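Local coordinates for protein L-amino acid deaminase (Proteus vulgaris, PDB 5HXW) that probably catalyses the oxidative deamination of L-amino acids as a membrane-bound, FAD-dependent oxidoreductase, at residues A[239-244]-A[356-361]; A[64-69]-A[228-233]. One frame throughout, in Å; residues are numbered along the deposited sequence.

Contact 1. Residues A[239-244]-A[356-361]. With FAD (flavin-adenine dinucleotide), chain G.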
ATOM      1  N   GLY A 239      -0.426  -2.713  10.975  1.00 60.66           N
ATOM      2  CA  GLY A 239       0.603  -1.751  11.361  1.00 60.33           C
ATOM      3  C   GLY A 239       1.627  -1.414  10.295  1.00 60.22           C
ATOM      4  O   GLY A 239       2.676  -0.841  10.608  1.00 59.97           O
ATOM      5  N   GLY A 240       1.316  -1.754   9.041  1.00 60.27           N
ATOM      6  CA  GLY A 240       2.188  -1.495   7.894  1.00 59.36           C
ATOM      7  C   GLY A 240       3.536  -2.179   8.023  1.00 59.50           C
ATOM      8  O   GLY A 240       3.610  -3.410   8.126  1.00 60.30           O
ATOM      9  N   VAL A 241       4.592  -1.365   8.040  1.00 58.54           N
ATOM     10  CA  VAL A 241       5.975  -1.854   8.160  1.00 58.45           C
ATOM     11  C   VAL A 241       6.305  -2.367   9.570  1.00 59.39           C
ATOM     12  O   VAL A 241       7.242  -3.149   9.747  1.00 61.26           O
ATOM     13  CB  VAL A 241       7.028  -0.816   7.660  1.00 57.95           C
ATOM     14  CG1 VAL A 241       6.701  -0.346   6.248  1.00 57.16           C
ATOM     15  CG2 VAL A 241       7.169   0.380   8.598  1.00 57.24           C
ATOM     16  N   TRP A 242       5.511  -1.940  10.552  1.00 59.40           N
ATOM     17  CA  TRP A 242       5.714  -2.270  11.965  1.00 59.99           C
ATOM     18  C   TRP A 242       5.045  -3.574  12.406  1.00 61.09           C
ATOM     19  O   TRP A 242       5.219  -4.001  13.552  1.00 62.62           O
ATOM     20  CB  TRP A 242       5.216  -1.122  12.845  1.00 59.94           C
ATOM     21  CG  TRP A 242       5.823   0.199  12.504  1.00 60.17           C
ATOM     22  CD1 TRP A 242       5.341   1.117  11.617  1.00 59.20           C
ATOM     23  CD2 TRP A 242       7.028   0.755  13.046  1.00 60.82           C
ATOM     24  NE1 TRP A 242       6.170   2.209  11.569  1.00 59.64           N
ATOM     25  CE2 TRP A 242       7.213   2.016  12.435  1.00 60.46           C
ATOM     26  CE3 TRP A 242       7.969   0.312  13.991  1.00 61.57           C
ATOM     27  CZ2 TRP A 242       8.308   2.845  12.737  1.00 61.02           C
ATOM     28  CZ3 TRP A 242       9.056   1.133  14.292  1.00 61.96           C
ATOM     29  CH2 TRP A 242       9.216   2.384  13.662  1.00 61.64           C
ATOM     30  N   SER A 243       4.291  -4.201  11.500  1.00 60.67           N
ATOM     31  CA  SER A 243       3.517  -5.408  11.816  1.00 61.84           C
ATOM     32  C   SER A 243       4.365  -6.594  12.291  1.00 63.38           C
ATOM     33  O   SER A 243       3.964  -7.305  13.222  1.00 65.36           O
ATOM     34  CB  SER A 243       2.639  -5.814  10.633  1.00 61.44           C
ATOM     35  OG  SER A 243       1.649  -4.836  10.374  1.00 60.00           O
ATOM     36  N   ARG A 244       5.524  -6.794  11.661  1.00 63.13           N
ATOM     37  CA  ARG A 244       6.489  -7.815  12.083  1.00 63.80           C
ATOM     38  C   ARG A 244       6.917  -7.622  13.543  1.00 64.75           C
ATOM     39  O   ARG A 244       6.882  -8.574  14.337  1.00 67.18           O
ATOM     40  CB  ARG A 244       7.722  -7.836  11.163  1.00 62.94           C
ATOM     41  CG  ARG A 244       8.863  -8.652  11.743  1.00 63.15           C
ATOM     42  CD  ARG A 244      10.092  -8.773  10.866  1.00 62.67           C
ATOM     43  NE  ARG A 244      11.151  -9.443  11.626  1.00 63.55           N
ATOM     44  CZ  ARG A 244      11.278 -10.765  11.782  1.00 64.26           C
ATOM     45  NH1 ARG A 244      10.419 -11.611  11.222  1.00 63.98           N
ATOM     46  NH2 ARG A 244      12.281 -11.243  12.507  1.00 65.30           N
ATOM     47  N   ARG A 356       8.814   6.354  16.947  1.00 68.85           N
ATOM     48  CA  ARG A 356       7.442   6.726  16.556  1.00 67.71           C
ATOM     49  C   ARG A 356       7.322   7.289  15.134  1.00 65.95           C
ATOM     50  O   ARG A 356       6.523   6.797  14.336  1.00 64.57           O
ATOM     51  CB  ARG A 356       6.816   7.688  17.581  1.00 68.70           C
ATOM     52  CG  ARG A 356       5.385   8.104  17.261  1.00 69.02           C
ATOM     53  CD  ARG A 356       4.860   9.146  18.233  1.00 70.99           C
ATOM     54  NE  ARG A 356       4.243   8.533  19.410  1.00 72.51           N
ATOM     55  CZ  ARG A 356       4.838   8.377  20.590  1.00 74.76           C
ATOM     56  NH1 ARG A 356       6.087   8.789  20.790  1.00 76.74           N
ATOM     57  NH2 ARG A 356       4.177   7.806  21.582  1.00 76.07           N
ATOM     58  N   ASN A 357       8.127   8.302  14.832  1.00 65.58           N
ATOM     59  CA  ASN A 357       8.081   8.983  13.544  1.00 64.41           C
ATOM     60  C   ASN A 357       9.303   8.655  12.700  1.00 64.10           C
ATOM     61  O   ASN A 357      10.441   8.855  13.135  1.00 64.29           O
ATOM     62  CB  ASN A 357       7.925  10.498  13.745  1.00 63.98           C
ATOM     63  CG  ASN A 357       6.756  10.851  14.655  1.00 64.13           C
ATOM     64  OD1 ASN A 357       5.640  10.373  14.469  1.00 64.56           O
ATOM     65  ND2 ASN A 357       7.013  11.692  15.645  1.00 65.23           N
ATOM     66  N   MET A 358       9.053   8.122  11.504  1.00 64.47           N
ATOM     67  CA  MET A 358      10.111   7.786  10.548  1.00 64.55           C
ATOM     68  C   MET A 358      10.735   9.074  10.022  1.00 64.70           C
ATOM     69  O   MET A 358      10.026  10.058   9.780  1.00 65.18           O
ATOM     70  CB  MET A 358       9.574   6.939   9.390  1.00 64.25           C
ATOM     71  CG  MET A 358       8.843   5.668   9.811  1.00 65.19           C
ATOM     72  SD  MET A 358       8.450   4.529   8.466  1.00 65.77           S
ATOM     73  CE  MET A 358       7.377   5.520   7.424  1.00 65.78           C
ATOM     74  N   THR A 359      12.057   9.062   9.872  1.00 64.46           N
ATOM     75  CA  THR A 359      12.818  10.258   9.496  1.00 65.07           C
ATOM     76  C   THR A 359      13.590  10.070   8.183  1.00 65.21           C
ATOM     77  O   THR A 359      14.513  10.835   7.881  1.00 66.97           O
ATOM     78  CB  THR A 359      13.784  10.706  10.628  1.00 65.80           C
ATOM     79  OG1 THR A 359      14.672   9.634  10.959  1.00 65.88           O
ATOM     80  CG2 THR A 359      13.021  11.142  11.881  1.00 65.65           C
ATOM     81  N   ALA A 360      13.194   9.062   7.404  1.00 64.30           N
ATOM     82  CA  ALA A 360      13.847   8.728   6.134  1.00 64.29           C
ATOM     83  C   ALA A 360      13.673   9.831   5.084  1.00 64.34           C
ATOM     84  O   ALA A 360      12.564  10.327   4.874  1.00 64.22           O
ATOM     85  CB  ALA A 360      13.330   7.399   5.608  1.00 62.82           C
ATOM     86  N   LEU A 361      14.776  10.208   4.444  1.00 64.71           N
ATOM     87  CA  LEU A 361      14.784  11.288   3.455  1.00 65.89           C
ATOM     88  C   LEU A 361      14.806  10.779   2.008  1.00 65.79           C
ATOM     89  O   LEU A 361      15.431   9.754   1.726  1.00 65.35           O
ATOM     90  CB  LEU A 361      15.970  12.235   3.693  1.00 67.08           C
ATOM     91  CG  LEU A 361      16.023  13.094   4.963  1.00 67.69           C
ATOM     92  CD1 LEU A 361      17.374  13.783   5.063  1.00 68.82           C
ATOM     93  CD2 LEU A 361      14.892  14.115   5.028  1.00 68.10           C
TER
HETATM   94  PA  FAD G 501       0.285   2.098   6.543  1.00 57.05           P
HETATM   95  O1A FAD G 501       1.731   2.437   6.802  1.00 57.95           O
HETATM   96  O2A FAD G 501      -0.499   2.965   5.606  1.00 57.75           O
HETATM   97  O5B FAD G 501      -0.488   2.050   7.947  1.00 58.36           O
HETATM   98  C5B FAD G 501       0.094   1.439   9.090  1.00 57.69           C
HETATM   99  C4B FAD G 501      -0.156   2.344  10.278  1.00 58.00           C
HETATM  100  O4B FAD G 501      -0.068   1.594  11.486  1.00 58.36           O
HETATM  101  C3B FAD G 501       0.880   3.453  10.367  1.00 57.66           C
HETATM  102  O3B FAD G 501       0.174   4.696  10.323  1.00 57.25           O
HETATM  103  C2B FAD G 501       1.568   3.234  11.707  1.00 58.12           C
HETATM  104  O2B FAD G 501       1.848   4.457  12.386  1.00 58.81           O
HETATM  105  C1B FAD G 501       0.557   2.407  12.477  1.00 58.69           C
HETATM  106  N9A FAD G 501       1.136   1.538  13.527  1.00 59.72           N
HETATM  107  C8A FAD G 501       2.133   0.643  13.371  1.00 59.53           C
HETATM  108  N7A FAD G 501       2.405   0.004  14.533  1.00 60.35           N
HETATM  109  C5A FAD G 501       1.567   0.497  15.461  1.00 61.00           C
HETATM  110  C6A FAD G 501       1.317   0.261  16.902  1.00 62.29           C
HETATM  111  N6A FAD G 501       2.050  -0.656  17.570  1.00 62.86           N
HETATM  112  N1A FAD G 501       0.339   0.979  17.512  1.00 62.74           N
HETATM  113  C2A FAD G 501      -0.401   1.889  16.841  1.00 62.17           C
HETATM  114  N3A FAD G 501      -0.226   2.157  15.528  1.00 60.67           N
HETATM  115  C4A FAD G 501       0.721   1.503  14.796  1.00 60.39           C
HETATM  116  N1  FAD G 501      -0.113   1.048  -3.598  1.00 58.67           N
HETATM  117  C2  FAD G 501      -0.892   1.090  -4.707  1.00 59.12           C
HETATM  118  O2  FAD G 501      -1.962   0.447  -4.695  1.00 59.33           O
HETATM  119  N3  FAD G 501      -0.542   1.790  -5.807  1.00 59.95           N
HETATM  120  C4  FAD G 501       0.602   2.500  -5.878  1.00 60.14           C
HETATM  121  O4  FAD G 501       0.892   3.144  -6.915  1.00 61.17           O
HETATM  122  C4X FAD G 501       1.511   2.508  -4.693  1.00 58.51           C
HETATM  123  N5  FAD G 501       2.682   3.191  -4.669  1.00 58.53           N
HETATM  124  C5X FAD G 501       3.498   3.170  -3.578  1.00 57.70           C
HETATM  125  C6  FAD G 501       4.701   3.886  -3.575  1.00 57.42           C
HETATM  126  C7  FAD G 501       5.533   3.881  -2.453  1.00 56.73           C
HETATM  127  C7M FAD G 501       6.823   4.663  -2.487  1.00 56.73           C
HETATM  128  C8  FAD G 501       5.127   3.098  -1.244  1.00 56.47           C
HETATM  129  C8M FAD G 501       5.951   3.034   0.012  1.00 56.48           C
HETATM  130  C9  FAD G 501       3.935   2.391  -1.249  1.00 56.48           C
HETATM  131  C9A FAD G 501       3.101   2.392  -2.364  1.00 56.96           C
HETATM  132  N10 FAD G 501       1.873   1.679  -2.358  1.00 57.36           N
HETATM  133  C10 FAD G 501       1.067   1.712  -3.519  1.00 57.97           C
HETATM  134  C1' FAD G 501       1.482   0.873  -1.194  1.00 56.37           C
HETATM  135  C2' FAD G 501       0.523   1.454  -0.182  1.00 55.56           C
HETATM  136  O2' FAD G 501       1.010   2.719   0.270  1.00 54.83           O
HETATM  137  C3' FAD G 501       0.499   0.487   1.000  1.00 56.33           C
HETATM  138  O3' FAD G 501       0.498  -0.892   0.568  1.00 55.88           O
HETATM  139  C4' FAD G 501      -0.678   0.749   1.936  1.00 56.58           C
HETATM  140  O4' FAD G 501      -0.662   2.104   2.424  1.00 56.55           O
HETATM  141  C5' FAD G 501      -0.599  -0.215   3.107  1.00 56.36           C
HETATM  142  O5' FAD G 501      -1.475   0.247   4.121  1.00 57.13           O
HETATM  143  P   FAD G 501      -1.222  -0.134   5.652  1.00 56.59           P
HETATM  144  O1P FAD G 501      -2.373   0.458   6.415  1.00 58.07           O
HETATM  145  O2P FAD G 501      -0.972  -1.615   5.740  1.00 58.78           O
HETATM  146  O3P FAD G 501       0.174   0.579   6.029  1.00 57.01           O
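A Met-aromatic contact joins W242 to M358 beside the adenosine half of FAD, at the place where the turn after strand 235-237 of the Rossmann-type FAD-binding fold faces the loop between helices 351-354 and 364-377. M358 SD lies 5.4 Å from the centroid of the five-membered ring of W242 and 63° off its normal, an oblique approach. M358 CG meets the indole at its edge, near the ring plane, 4.1 Å from W242 CZ2, the two side chains running antiparallel as they pass. The same sulfur touches V241 CG2 at 4.3 Å, and so bridges two successive side chains of the turn. The interface is small and apolar, 127 Å² in total, with no hydrogen bond across it.

W242 belongs to the FAD pocket as well. Its chi1 of -55° turns the indole beside the backbone N and leaves CD1 3.7 Å from FAD C8A. The polar end of the indole is held separately, by a hydrogen bond from NE1 to E74, outside the two segments. Before it, G239 and G240 lay bare backbone against the adenosine, G239 O 3.2 Å from FAD C8A and G240 N 3.4 Å from FAD C5B. The turn is closed by a backbone bond of 3.0 Å from W242 N to G239 O, and W242 CB rests 3.5 Å from FAD N7A.

Contact 2. Residues A[64-69]-A[228-233]; sequences VIVEKG and GAIKTS. With FAD (flavin-adenine dinucleotide), chain G.
I230 meets V64 and V66 through a single methyl, and the orientation of these three side chains defines the contact. V64 and V66 alternate with I65 along strand 63-66, so both valines point toward strand 228-231 while I65 points away. I230 CD1 is placed against the pair, but the two approaches differ: it meets V64 tip to tip, at 4.2 Å from V64 CG1, and passes alongside V66, the two side chains pointing opposite ways, at 3.9 Å from V66 CG1. The torsions account for the choice of branch: V64 CG1 stands anti to the backbone N (chi1 169°), whereas V66 CG1 stands anti to the carbonyl carbon (chi1 -70°). All three residues are buried, and no hydrogen bond crosses the contact.

Just beyond the strand the chemistry turns polar. E67 grips the adenosine ribose with both carboxylate oxygens, OE1 accepting from FAD O3B at 2.9 Å and OE2 from FAD O2B at 2.7 Å. An acidic residue closing the second strand and holding the ribose hydroxyls is a hallmark of Rossmann-type dinucleotide binding. G69 N donates to the anti lone pair of E67 OE2 at 2.9 Å, and A45 N bonds to E67 OE1, which together help fix the carboxylate. K68 NZ adds a bond of 3.1 Å to FAD O2B and pairs with E74 in a salt bridge.

Within the fold, strand 63-66 lies between strands 40-43 and 203-205 of the six-stranded sheet, bonded to both through its backbone. Strand 228-231 is an edge of the separate three-stranded antiparallel sheet, and I230 also touches V41 of strand 40-43, so the contact packs one sheet on the other.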
ATOM      1  N   VAL A  64     -12.592   0.187  17.291  1.00 68.05           N
ATOM      2  CA  VAL A  64     -11.665   1.210  17.767  1.00 67.45           C
ATOM      3  C   VAL A  64     -10.332   0.993  17.052  1.00 66.21           C
ATOM      4  O   VAL A  64      -9.780  -0.110  17.081  1.00 66.40           O
ATOM      5  CB  VAL A  64     -11.490   1.176  19.312  1.00 68.37           C
ATOM      6  CG1 VAL A  64     -10.330   2.058  19.766  1.00 67.44           C
ATOM      7  CG2 VAL A  64     -12.767   1.613  20.015  1.00 69.55           C
ATOM      8  N   ILE A  65      -9.849   2.042  16.390  1.00 65.07           N
ATOM      9  CA  ILE A  65      -8.511   2.052  15.802  1.00 63.82           C
ATOM     10  C   ILE A  65      -7.567   2.806  16.737  1.00 63.91           C
ATOM     11  O   ILE A  65      -7.865   3.931  17.154  1.00 63.97           O
ATOM     12  CB  ILE A  65      -8.479   2.691  14.388  1.00 63.11           C
ATOM     13  CG1 ILE A  65      -9.433   1.963  13.428  1.00 63.62           C
ATOM     14  CG2 ILE A  65      -7.059   2.697  13.830  1.00 61.77           C
ATOM     15  CD1 ILE A  65      -9.565   2.602  12.056  1.00 63.36           C
ATOM     16  N   VAL A  66      -6.449   2.168  17.079  1.00 63.74           N
ATOM     17  CA  VAL A  66      -5.343   2.851  17.759  1.00 64.37           C
ATOM     18  C   VAL A  66      -4.222   3.140  16.761  1.00 63.70           C
ATOM     19  O   VAL A  66      -3.888   2.294  15.922  1.00 63.70           O
ATOM     20  CB  VAL A  66      -4.824   2.105  19.025  1.00 65.60           C
ATOM     21  CG1 VAL A  66      -5.860   2.161  20.142  1.00 66.78           C
ATOM     22  CG2 VAL A  66      -4.419   0.662  18.728  1.00 65.37           C
ATOM     23  N   GLU A  67      -3.669   4.347  16.851  1.00 63.77           N
ATOM     24  CA  GLU A  67      -2.652   4.832  15.925  1.00 62.80           C
ATOM     25  C   GLU A  67      -1.551   5.544  16.696  1.00 63.98           C
ATOM     26  O   GLU A  67      -1.824   6.469  17.469  1.00 65.42           O
ATOM     27  CB  GLU A  67      -3.292   5.762  14.881  1.00 62.04           C
ATOM     28  CG  GLU A  67      -2.336   6.576  14.004  1.00 60.94           C
ATOM     29  CD  GLU A  67      -1.379   5.730  13.180  1.00 60.08           C
ATOM     30  OE1 GLU A  67      -1.839   4.881  12.381  1.00 59.29           O
ATOM     31  OE2 GLU A  67      -0.155   5.925  13.333  1.00 59.71           O
ATOM     32  N   LYS A  68      -0.313   5.108  16.467  1.00 64.47           N
ATOM     33  CA  LYS A  68       0.861   5.626  17.177  1.00 65.90           C
ATOM     34  C   LYS A  68       1.228   7.057  16.790  1.00 66.91           C
ATOM     35  O   LYS A  68       1.822   7.780  17.593  1.00 68.58           O
ATOM     36  CB  LYS A  68       2.071   4.693  17.013  1.00 65.31           C
ATOM     37  CG  LYS A  68       2.591   4.507  15.595  1.00 64.22           C
ATOM     38  CD  LYS A  68       4.012   3.969  15.614  1.00 64.54           C
ATOM     39  CE  LYS A  68       4.499   3.569  14.235  1.00 63.14           C
ATOM     40  NZ  LYS A  68       4.821   4.748  13.385  1.00 63.83           N
ATOM     41  N   GLY A  69       0.881   7.446  15.563  1.00 66.78           N
ATOM     42  CA  GLY A  69       1.141   8.791  15.055  1.00 67.25           C
ATOM     43  C   GLY A  69      -0.148   9.477  14.657  1.00 68.03           C
ATOM     44  O   GLY A  69      -1.137   9.437  15.399  1.00 68.69           O
ATOM     45  N   GLY A 228      -3.327   3.539  28.026  1.00 77.72           N
ATOM     46  CA  GLY A 228      -4.019   2.568  28.878  1.00 78.60           C
ATOM     47  C   GLY A 228      -4.471   1.323  28.136  1.00 77.58           C
ATOM     48  O   GLY A 228      -4.077   1.095  26.989  1.00 75.58           O
ATOM     49  N   ALA A 229      -5.306   0.519  28.792  1.00 78.70           N
ATOM     50  CA  ALA A 229      -5.780  -0.745  28.225  1.00 78.11           C
ATOM     51  C   ALA A 229      -7.230  -0.682  27.749  1.00 77.97           C
ATOM     52  O   ALA A 229      -8.081  -0.051  28.386  1.00 78.42           O
ATOM     53  CB  ALA A 229      -5.594  -1.878  29.225  1.00 79.81           C
ATOM     54  N   ILE A 230      -7.489  -1.335  26.617  1.00 76.94           N
ATOM     55  CA  ILE A 230      -8.843  -1.503  26.081  1.00 76.97           C
ATOM     56  C   ILE A 230      -9.191  -2.992  26.104  1.00 77.59           C
ATOM     57  O   ILE A 230      -8.492  -3.806  25.492  1.00 77.03           O
ATOM     58  CB  ILE A 230      -8.991  -0.950  24.636  1.00 74.90           C
ATOM     59  CG1 ILE A 230      -8.444   0.483  24.519  1.00 73.80           C
ATOM     60  CG2 ILE A 230     -10.452  -1.009  24.190  1.00 75.48           C
ATOM     61  CD1 ILE A 230      -8.071   0.908  23.108  1.00 71.49           C
ATOM     62  N   LYS A 231     -10.267  -3.334  26.813  1.00 79.02           N
ATOM     63  CA  LYS A 231     -10.752  -4.716  26.889  1.00 80.20           C
ATOM     64  C   LYS A 231     -11.374  -5.141  25.560  1.00 78.72           C
ATOM     65  O   LYS A 231     -12.286  -4.483  25.052  1.00 78.88           O
ATOM     66  CB  LYS A 231     -11.751  -4.892  28.040  1.00 82.34           C
ATOM     67  N   THR A 232     -10.843  -6.227  24.996  1.00 77.48           N
ATOM     68  CA  THR A 232     -11.305  -6.785  23.720  1.00 76.17           C
ATOM     69  C   THR A 232     -10.868  -8.242  23.569  1.00 76.99           C
ATOM     70  O   THR A 232      -9.873  -8.660  24.168  1.00 77.56           O
ATOM     71  CB  THR A 232     -10.819  -5.952  22.502  1.00 73.83           C
ATOM     72  OG1 THR A 232     -11.449  -6.427  21.307  1.00 72.85           O
ATOM     73  CG2 THR A 232      -9.288  -6.007  22.339  1.00 72.58           C
ATOM     74  N   SER A 233     -11.615  -9.003  22.775  1.00 77.54           N
ATOM     75  CA  SER A 233     -11.224 -10.372  22.430  1.00 78.64           C
ATOM     76  C   SER A 233     -10.848 -10.523  20.950  1.00 77.00           C
ATOM     77  O   SER A 233     -10.407 -11.594  20.521  1.00 77.76           O
ATOM     78  CB  SER A 233     -12.311 -11.378  22.841  1.00 80.85           C
ATOM     79  OG  SER A 233     -13.463 -11.271  22.022  1.00 81.54           O
TER
HETATM   80  PA  FAD G 501       0.285   2.098   6.543  1.00 57.05           P
HETATM   81  O1A FAD G 501       1.731   2.437   6.802  1.00 57.95           O
HETATM   82  O2A FAD G 501      -0.499   2.965   5.606  1.00 57.75           O
HETATM   83  O5B FAD G 501      -0.488   2.050   7.947  1.00 58.36           O
HETATM   84  C5B FAD G 501       0.094   1.439   9.090  1.00 57.69           C
HETATM   85  C4B FAD G 501      -0.156   2.344  10.278  1.00 58.00           C
HETATM   86  O4B FAD G 501      -0.068   1.594  11.486  1.00 58.36           O
HETATM   87  C3B FAD G 501       0.880   3.453  10.367  1.00 57.66           C
HETATM   88  O3B FAD G 501       0.174   4.696  10.323  1.00 57.25           O
HETATM   89  C2B FAD G 501       1.568   3.234  11.707  1.00 58.12           C
HETATM   90  O2B FAD G 501       1.848   4.457  12.386  1.00 58.81           O
HETATM   91  C1B FAD G 501       0.557   2.407  12.477  1.00 58.69           C
HETATM   92  N9A FAD G 501       1.136   1.538  13.527  1.00 59.72           N
HETATM   93  C8A FAD G 501       2.133   0.643  13.371  1.00 59.53           C
HETATM   94  N7A FAD G 501       2.405   0.004  14.533  1.00 60.35           N
HETATM   95  C5A FAD G 501       1.567   0.497  15.461  1.00 61.00           C
HETATM   96  C6A FAD G 501       1.317   0.261  16.902  1.00 62.29           C
HETATM   97  N6A FAD G 501       2.050  -0.656  17.570  1.00 62.86           N
HETATM   98  N1A FAD G 501       0.339   0.979  17.512  1.00 62.74           N
HETATM   99  C2A FAD G 501      -0.401   1.889  16.841  1.00 62.17           C
HETATM  100  N3A FAD G 501      -0.226   2.157  15.528  1.00 60.67           N
HETATM  101  C4A FAD G 501       0.721   1.503  14.796  1.00 60.39           C
HETATM  102  N1  FAD G 501      -0.113   1.048  -3.598  1.00 58.67           N
HETATM  103  C2  FAD G 501      -0.892   1.090  -4.707  1.00 59.12           C
HETATM  104  O2  FAD G 501      -1.962   0.447  -4.695  1.00 59.33           O
HETATM  105  N3  FAD G 501      -0.542   1.790  -5.807  1.00 59.95           N
HETATM  106  C4  FAD G 501       0.602   2.500  -5.878  1.00 60.14           C
HETATM  107  O4  FAD G 501       0.892   3.144  -6.915  1.00 61.17           O
HETATM  108  C4X FAD G 501       1.511   2.508  -4.693  1.00 58.51           C
HETATM  109  N5  FAD G 501       2.682   3.191  -4.669  1.00 58.53           N
HETATM  110  C5X FAD G 501       3.498   3.170  -3.578  1.00 57.70           C
HETATM  111  C6  FAD G 501       4.701   3.886  -3.575  1.00 57.42           C
HETATM  112  C7  FAD G 501       5.533   3.881  -2.453  1.00 56.73           C
HETATM  113  C7M FAD G 501       6.823   4.663  -2.487  1.00 56.73           C
HETATM  114  C8  FAD G 501       5.127   3.098  -1.244  1.00 56.47           C
HETATM  115  C8M FAD G 501       5.951   3.034   0.012  1.00 56.48           C
HETATM  116  C9  FAD G 501       3.935   2.391  -1.249  1.00 56.48           C
HETATM  117  C9A FAD G 501       3.101   2.392  -2.364  1.00 56.96           C
HETATM  118  N10 FAD G 501       1.873   1.679  -2.358  1.00 57.36           N
HETATM  119  C10 FAD G 501       1.067   1.712  -3.519  1.00 57.97           C
HETATM  120  C1' FAD G 501       1.482   0.873  -1.194  1.00 56.37           C
HETATM  121  C2' FAD G 501       0.523   1.454  -0.182  1.00 55.56           C
HETATM  122  O2' FAD G 501       1.010   2.719   0.270  1.00 54.83           O
HETATM  123  C3' FAD G 501       0.499   0.487   1.000  1.00 56.33           C
HETATM  124  O3' FAD G 501       0.498  -0.892   0.568  1.00 55.88           O
HETATM  125  C4' FAD G 501      -0.678   0.749   1.936  1.00 56.58           C
HETATM  126  O4' FAD G 501      -0.662   2.104   2.424  1.00 56.55           O
HETATM  127  C5' FAD G 501      -0.599  -0.215   3.107  1.00 56.36           C
HETATM  128  O5' FAD G 501      -1.475   0.247   4.121  1.00 57.13           O
HETATM  129  P   FAD G 501      -1.222  -0.134   5.652  1.00 56.59           P
HETATM  130  O1P FAD G 501      -2.373   0.458   6.415  1.00 58.07           O
HETATM  131  O2P FAD G 501      -0.972  -1.615   5.740  1.00 58.78           O
HETATM  132  O3P FAD G 501       0.174   0.579   6.029  1.00 57.01           O

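Within the same FAD-binding fold, contact 1 lies beside the adenosine of FAD through its turn, whereas contact 2 reaches it through the residues that follow strand 63-66; their centres are about 18 Å apart. Contact 2 is a wholly buried, purely aliphatic meeting of two sheets, with its polar grip on the ribose set at one end. Contact 1 is only partly buried, joins a turn to a loop, and depends on a sulfur and an indole. They share no strand or helix, although the turn of contact 1 follows strand 235-237, which belongs to the same sheet as strand 63-66. K68 links them directly: K68 NZ is probably hydrogen-bonded to R356 O at 2.8 Å and packs against the W242 indole.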